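Local coordinates for protein Pex (Synechococcus elongatus PCC 7942, PDB 2E1N) that modifies the period of the cyanobacterial circadian clock, probably as a DNA-binding transcriptional regulator of the PadR-like family, at residues I83-W88 with Q102-N107. Sequence-based numbering, arbitrary orientation.
Sequences IISGYW and QLAQAN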
ATOM      1  N   ILE B  83     -21.371  14.270 -11.176  1.00 30.97           N
ATOM      2  CA  ILE B  83     -21.642  13.844  -9.807  1.00 30.67           C
ATOM      3  C   ILE B  83     -21.456  15.002  -8.811  1.00 30.72           C
ATOM      4  O   ILE B  83     -22.194  15.099  -7.765  1.00 30.64           O
ATOM      5  CB  ILE B  83     -20.726  12.685  -9.436  1.00 30.18           C
ATOM      6  CG1 ILE B  83     -20.944  11.552 -10.405  1.00 32.83           C
ATOM      7  CG2 ILE B  83     -21.014  12.185  -7.970  1.00 32.03           C
ATOM      8  CD1 ILE B  83     -20.042  10.351 -10.159  1.00 34.01           C
ATOM      9  N   ILE B  84     -20.473  15.858  -9.106  1.00 29.45           N
ATOM     10  CA  ILE B  84     -20.210  17.029  -8.285  1.00 30.25           C
ATOM     11  C   ILE B  84     -20.305  18.270  -9.115  1.00 31.37           C
ATOM     12  O   ILE B  84     -20.249  18.241 -10.355  1.00 31.80           O
ATOM     13  CB  ILE B  84     -18.834  16.991  -7.548  1.00 29.85           C
ATOM     14  CG1 ILE B  84     -17.654  17.181  -8.503  1.00 30.55           C
ATOM     15  CG2 ILE B  84     -18.719  15.667  -6.758  1.00 31.03           C
ATOM     16  CD1 ILE B  84     -16.269  17.241  -7.823  1.00 30.21           C
ATOM     17  N   SER B  85     -20.482  19.375  -8.408  1.00 32.05           N
ATOM     18  CA  SER B  85     -20.450  20.682  -8.993  1.00 33.25           C
ATOM     19  C   SER B  85     -19.644  21.624  -8.119  1.00 33.38           C
ATOM     20  O   SER B  85     -19.372  21.321  -6.951  1.00 34.27           O
ATOM     21  CB  SER B  85     -21.862  21.209  -9.210  1.00 35.10           C
ATOM     22  OG  SER B  85     -22.572  21.280  -7.991  1.00 38.12           O
ATOM     23  N   GLY B  86     -19.197  22.707  -8.715  1.00 32.77           N
ATOM     24  CA  GLY B  86     -18.403  23.677  -8.042  1.00 33.30           C
ATOM     25  C   GLY B  86     -19.118  24.994  -7.941  1.00 33.54           C
ATOM     26  O   GLY B  86     -20.099  25.254  -8.633  1.00 33.17           O
ATOM     27  N   TYR B  87     -18.631  25.801  -7.012  1.00 34.14           N
ATOM     28  CA  TYR B  87     -19.082  27.172  -6.853  1.00 35.24           C
ATOM     29  C   TYR B  87     -17.977  27.974  -6.226  1.00 35.44           C
ATOM     30  O   TYR B  87     -17.106  27.432  -5.593  1.00 36.06           O
ATOM     31  CB  TYR B  87     -20.349  27.277  -6.006  1.00 34.88           C
ATOM     32  CG  TYR B  87     -20.298  26.813  -4.577  1.00 35.70           C
ATOM     33  CD1 TYR B  87     -20.064  27.724  -3.537  1.00 38.65           C
ATOM     34  CD2 TYR B  87     -20.572  25.498  -4.236  1.00 37.72           C
ATOM     35  CE1 TYR B  87     -20.064  27.307  -2.244  1.00 37.17           C
ATOM     36  CE2 TYR B  87     -20.564  25.074  -2.907  1.00 36.14           C
ATOM     37  CZ  TYR B  87     -20.322  25.989  -1.924  1.00 37.27           C
ATOM     38  OH  TYR B  87     -20.322  25.585  -0.606  1.00 38.70           O
ATOM     39  N   TRP B  88     -18.029  29.279  -6.422  1.00 36.68           N
ATOM     40  CA  TRP B  88     -16.976  30.151  -5.922  1.00 37.13           C
ATOM     41  C   TRP B  88     -17.424  30.736  -4.606  1.00 38.13           C
ATOM     42  O   TRP B  88     -18.577  31.185  -4.465  1.00 37.07           O
ATOM     43  CB  TRP B  88     -16.704  31.302  -6.897  1.00 37.68           C
ATOM     44  CG  TRP B  88     -15.996  30.917  -8.118  1.00 37.40           C
ATOM     45  CD1 TRP B  88     -16.519  30.901  -9.388  1.00 40.52           C
ATOM     46  CD2 TRP B  88     -14.645  30.465  -8.230  1.00 38.91           C
ATOM     47  NE1 TRP B  88     -15.555  30.469 -10.278  1.00 42.60           N
ATOM     48  CE2 TRP B  88     -14.397  30.212  -9.591  1.00 39.86           C
ATOM     49  CE3 TRP B  88     -13.603  30.277  -7.311  1.00 38.59           C
ATOM     50  CZ2 TRP B  88     -13.159  29.772 -10.051  1.00 40.74           C
ATOM     51  CZ3 TRP B  88     -12.381  29.819  -7.764  1.00 40.13           C
ATOM     52  CH2 TRP B  88     -12.174  29.557  -9.116  1.00 41.00           C
ATOM     53  N   GLN B 102     -19.499  20.466  -4.177  1.00 32.49           N
ATOM     54  CA  GLN B 102     -20.643  19.835  -3.525  1.00 33.42           C
ATOM     55  C   GLN B 102     -21.228  18.744  -4.410  1.00 33.06           C
ATOM     56  O   GLN B 102     -20.991  18.721  -5.610  1.00 31.91           O
ATOM     57  CB  GLN B 102     -21.705  20.893  -3.158  1.00 33.91           C
ATOM     58  CG  GLN B 102     -22.439  21.442  -4.367  1.00 38.42           C
ATOM     59  CD  GLN B 102     -23.312  22.693  -4.077  1.00 39.42           C
ATOM     60  OE1 GLN B 102     -23.969  22.791  -3.047  1.00 47.02           O
ATOM     61  NE2 GLN B 102     -23.341  23.589  -5.011  1.00 39.77           N
ATOM     62  N   LEU B 103     -21.988  17.828  -3.819  1.00 33.34           N
ATOM     63  CA  LEU B 103     -22.680  16.850  -4.637  1.00 32.82           C
ATOM     64  C   LEU B 103     -23.769  17.581  -5.382  1.00 33.11           C
ATOM     65  O   LEU B 103     -24.509  18.369  -4.778  1.00 34.40           O
ATOM     66  CB  LEU B 103     -23.294  15.734  -3.793  1.00 33.69           C
ATOM     67  CG  LEU B 103     -22.354  14.890  -2.984  1.00 35.11           C
ATOM     68  CD1 LEU B 103     -23.176  13.893  -2.177  1.00 36.14           C
ATOM     69  CD2 LEU B 103     -21.345  14.202  -3.880  1.00 34.51           C
ATOM     70  N   ALA B 104     -23.877  17.330  -6.686  1.00 32.60           N
ATOM     71  CA  ALA B 104     -24.987  17.852  -7.487  1.00 32.44           C
ATOM     72  C   ALA B 104     -26.305  17.073  -7.206  1.00 33.52           C
ATOM     73  O   ALA B 104     -26.256  15.923  -6.770  1.00 33.33           O
ATOM     74  CB  ALA B 104     -24.656  17.751  -8.946  1.00 32.92           C
ATOM     75  N   GLN B 105     -27.445  17.731  -7.424  1.00 33.66           N
ATOM     76  CA  GLN B 105     -28.764  17.053  -7.314  1.00 35.27           C
ATOM     77  C   GLN B 105     -28.902  16.166  -8.526  1.00 36.88           C
ATOM     78  O   GLN B 105     -28.781  16.661  -9.661  1.00 38.70           O
ATOM     79  CB  GLN B 105     -29.914  18.048  -7.269  1.00 35.49           C
ATOM     80  CG  GLN B 105     -29.990  18.887  -5.964  1.00 38.76           C
ATOM     81  CD  GLN B 105     -31.352  19.563  -5.748  1.00 38.45           C
ATOM     82  OE1 GLN B 105     -32.372  18.892  -5.656  1.00 44.96           O
ATOM     83  NE2 GLN B 105     -31.370  20.874  -5.678  1.00 41.23           N
ATOM     84  N   ALA B 106     -29.203  14.889  -8.287  1.00 36.87           N
ATOM     85  CA  ALA B 106     -29.395  13.889  -9.338  1.00 37.46           C
ATOM     86  C   ALA B 106     -30.293  12.750  -8.856  1.00 37.67           C
ATOM     87  O   ALA B 106     -30.322  12.435  -7.672  1.00 38.07           O
ATOM     88  CB  ALA B 106     -28.074  13.292  -9.729  1.00 36.86           C
ATOM     89  N   ASN B 107     -30.981  12.100  -9.783  1.00 37.45           N
ATOM     90  CA  ASN B 107     -31.776  10.905  -9.421  1.00 36.95           C
ATOM     91  C   ASN B 107     -30.885   9.748  -8.954  1.00 39.20           C
ATOM     92  O   ASN B 107     -31.054   9.187  -7.860  1.00 39.14           O
ATOM     93  CB  ASN B 107     -32.714  10.534 -10.597  1.00 35.74           C
ATOM     94  CG  ASN B 107     -33.970  11.472 -10.675  1.00 33.56           C
ATOM     95  OD1 ASN B 107     -34.733  11.520 -11.666  1.00 34.79           O
ATOM     96  ND2 ASN B 107     -34.189  12.168  -9.614  1.00 29.88           N
TER
HETATM   97  O   HOH W   1     -24.552  13.593  -7.213  1.00 35.74           O
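Tyr-87 and Gln-102 both set CG between the backbone N and the carbonyl carbon (chi1 62° and 72°), and their side chains meet nearly at right angles. The Gln-102 amide approaches the CD2 and CE2 atoms of the ring obliquely: NE2 is 3.5 Å from Tyr-87 CD2, and Gln-102 CD is 3.8 Å from Tyr-87 CE2. Ring and amide planes stand 50° apart. At the far end of the ring Tyr-87 OH is hydrogen-bonded to Asp-47 OD2, and Gln-102 also touches Asp-47. On the same face of the sheet Ser-85 OG packs against Gln-102 CG at 3.6 Å. These side chains stand on the antiparallel hairpin of strands 84-89 and 98-103, consistent with the wing of the winged-helix fold of PadR-like regulators. Ser-85 and Gln-102 form its hydrogen-bonded pair, Ser-85 N to Gln-102 O and Gln-102 N to Ser-85 O, each 2.9 Å. An alanine in place of Gln-102 removes CG and the amide, and would probably leave Tyr-87 CD2 and CE2 and Ser-85 OG without these packing partners. At the next, non-hydrogen-bonded pair, Ile-84 and Leu-103 diverge and touch lightly, CG2 of Ile-84 lying 4.2 Å from Leu-103 CD2; both also pack on Leu-40 of helix 32-43. Just past strand 98-103 and just before 84-89, Ala-104 N donates to Ile-83 O at 3.0 Å from above the carbonyl plane, and one water donates to both Ile-83 O and Ala-104 O.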